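Local structure of kinectin 1 (Kinesin receptor) (Legionella pneumophila, 4MU6) at residues S231-L234 / R235-K239. The protein is a Legionella effector of unknown molecular function, seen here as its N-terminal, largely helical domain, part of a longer protein that probably also has a transmembrane region. Residues are numbered along the deposited sequence; the frame is centred on the assembly and turned at random.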
ATOM      1  N   SER A 231       3.947   1.890   3.801  1.00 27.92           N
ATOM      2  CA  SER A 231       5.343   2.086   3.445  1.00 34.26           C
ATOM      3  C   SER A 231       5.729   1.230   2.243  1.00 41.75           C
ATOM      4  O   SER A 231       6.358   1.701   1.290  1.00 32.96           O
ATOM      5  CB  SER A 231       6.226   1.709   4.629  1.00 35.28           C
ATOM      6  OG  SER A 231       7.104   2.771   4.940  1.00 44.79           O
ATOM      7  N   ILE A 232       5.364  -0.044   2.312  1.00 45.38           N
ATOM      8  CA  ILE A 232       5.642  -0.968   1.232  1.00 36.07           C
ATOM      9  C   ILE A 232       4.934  -0.499  -0.034  1.00 38.36           C
ATOM     10  O   ILE A 232       5.543  -0.468  -1.108  1.00 36.21           O
ATOM     11  CB  ILE A 232       5.269  -2.405   1.637  1.00 41.49           C
ATOM     12  CG1 ILE A 232       6.191  -2.858   2.788  1.00 40.49           C
ATOM     13  CG2 ILE A 232       5.372  -3.335   0.443  1.00 47.01           C
ATOM     14  CD1 ILE A 232       5.785  -4.140   3.501  1.00 31.75           C
ATOM     15  N   LEU A 233       3.673  -0.081   0.102  1.00 31.79           N
ATOM     16  CA  LEU A 233       2.910   0.407  -1.037  1.00 34.76           C
ATOM     17  C   LEU A 233       3.554   1.641  -1.659  1.00 36.98           C
ATOM     18  O   LEU A 233       3.721   1.724  -2.889  1.00 31.98           O
ATOM     19  CB  LEU A 233       1.461   0.721  -0.662  1.00 36.16           C
ATOM     20  CG  LEU A 233       0.700   1.462  -1.772  1.00 29.17           C
ATOM     21  CD1 LEU A 233       0.663   0.658  -3.097  1.00 23.30           C
ATOM     22  CD2 LEU A 233      -0.708   1.780  -1.305  1.00 27.01           C
ATOM     23  N   LEU A 234       3.928   2.591  -0.811  1.00 29.62           N
ATOM     24  CA  LEU A 234       4.430   3.852  -1.329  1.00 32.18           C
ATOM     25  C   LEU A 234       5.784   3.693  -2.002  1.00 33.11           C
ATOM     26  O   LEU A 234       6.078   4.405  -2.960  1.00 37.72           O
ATOM     27  CB  LEU A 234       4.463   4.931  -0.244  1.00 27.77           C
ATOM     28  CG  LEU A 234       3.082   5.451   0.188  1.00 35.19           C
ATOM     29  CD1 LEU A 234       3.187   6.336   1.448  1.00 24.81           C
ATOM     30  CD2 LEU A 234       2.418   6.207  -0.954  1.00 37.53           C
ATOM     31  N   ARG A 235       6.611   2.759  -1.530  1.00 33.74           N
ATOM     32  CA  ARG A 235       7.909   2.591  -2.178  1.00 35.40           C
ATOM     33  C   ARG A 235       7.738   2.001  -3.577  1.00 37.75           C
ATOM     34  O   ARG A 235       8.406   2.416  -4.524  1.00 40.65           O
ATOM     35  CB  ARG A 235       8.874   1.738  -1.354  1.00 39.37           C
ATOM     36  CG  ARG A 235      10.209   1.562  -2.060  1.00 46.41           C
ATOM     37  CD  ARG A 235      11.043   0.474  -1.440  1.00 59.97           C
ATOM     38  NE  ARG A 235      12.191   0.118  -2.274  1.00 69.09           N
ATOM     39  CZ  ARG A 235      13.271   0.881  -2.430  1.00 75.00           C
ATOM     40  NH1 ARG A 235      13.351   2.066  -1.831  1.00 78.10           N
ATOM     41  NH2 ARG A 235      14.269   0.466  -3.198  1.00 75.82           N
ATOM     42  N   SER A 236       6.837   1.035  -3.700  1.00 35.67           N
ATOM     43  CA  SER A 236       6.587   0.394  -4.975  1.00 37.83           C
ATOM     44  C   SER A 236       6.016   1.400  -5.971  1.00 37.90           C
ATOM     45  O   SER A 236       6.345   1.355  -7.147  1.00 34.64           O
ATOM     46  CB  SER A 236       5.649  -0.805  -4.808  1.00 37.06           C
ATOM     47  OG  SER A 236       4.398  -0.397  -4.284  1.00 44.35           O
ATOM     48  N   ILE A 237       5.183   2.322  -5.496  1.00 31.65           N
ATOM     49  CA  ILE A 237       4.615   3.319  -6.388  1.00 32.78           C
ATOM     50  C   ILE A 237       5.657   4.347  -6.763  1.00 31.76           C
ATOM     51  O   ILE A 237       5.764   4.722  -7.926  1.00 34.13           O
ATOM     52  CB  ILE A 237       3.400   4.026  -5.783  1.00 34.73           C
ATOM     53  CG1 ILE A 237       2.210   3.068  -5.738  1.00 33.61           C
ATOM     54  CG2 ILE A 237       3.053   5.266  -6.594  1.00 32.28           C
ATOM     55  CD1 ILE A 237       0.928   3.721  -5.277  1.00 40.30           C
ATOM     56  N   GLN A 238       6.437   4.790  -5.783  1.00 34.52           N
ATOM     57  CA  GLN A 238       7.496   5.766  -6.048  1.00 38.35           C
ATOM     58  C   GLN A 238       8.499   5.267  -7.089  1.00 39.82           C
ATOM     59  O   GLN A 238       8.903   6.021  -7.979  1.00 33.45           O
ATOM     60  CB  GLN A 238       8.234   6.122  -4.766  1.00 47.13           C
ATOM     61  CG  GLN A 238       9.591   6.785  -4.980  1.00 59.01           C
ATOM     62  CD  GLN A 238      10.400   6.879  -3.686  1.00 74.63           C
ATOM     63  OE1 GLN A 238      10.820   7.967  -3.276  1.00 77.74           O
ATOM     64  NE2 GLN A 238      10.622   5.732  -3.040  1.00 75.92           N
ATOM     65  N   LYS A 239       8.905   4.006  -6.974  1.00 29.64           N
ATOM     66  CA  LYS A 239       9.844   3.436  -7.938  1.00 34.31           C
ATOM     67  C   LYS A 239       9.248   3.418  -9.352  1.00 35.44           C
ATOM     68  O   LYS A 239       9.909   3.796 -10.316  1.00 33.61           O
ATOM     69  CB  LYS A 239      10.264   2.026  -7.519  1.00 25.78           C
ATOM     70  CG  LYS A 239      11.153   1.999  -6.294  1.00 38.44           C
ATOM     71  CD  LYS A 239      12.474   2.689  -6.585  1.00 46.44           C
ATOM     72  CE  LYS A 239      13.472   2.437  -5.472  1.00 48.09           C
ATOM     73  NZ  LYS A 239      14.827   2.949  -5.784  1.00 53.31           N
TER
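With CG of L233 anti to its backbone N (chi1 170°) and CG1 of I237 turned beside its own backbone N, the two side chains, one helical turn apart, converge on the same face of the helix. The evidence is a methyl-to-methyl approach of 3.8 Å between L233 CD1 and I237 CD1, with CG1 of I237 also against that leucine methyl; the two side chains run obliquely past each other rather than alongside. The same turn carries a polar contact. S236 has its hydroxyl between the backbone N and the carbonyl carbon (chi1 61°), which swings OG back along the helix to donate to L233 O at 2.6 Å. That carbonyl also accepts the regular helical bond from I237 N, at 3.0 Å from L233 O, and is therefore gripped by two donors. The hydroxyl comes in from the flank, at 120° at the oxygen, and is tilted out of the carbonyl plane. A serine hydroxyl bonded back to the carbonyl three residues earlier is a familiar feature of helices, and here it gives S236 OG a partner within its own helix. Regular i to i+4 bonding continues around it, with R235 N on S231 O at 3.0 Å and Q238 N on L234 O at 2.9 Å. All of this belongs to helix 227-273 of the elongated coiled-coil domain, whose L233, S236 and I237 pack on helix 43-105 through S72, L68 and K65, while I221, L222 and L225 of the preceding loop lie against L233.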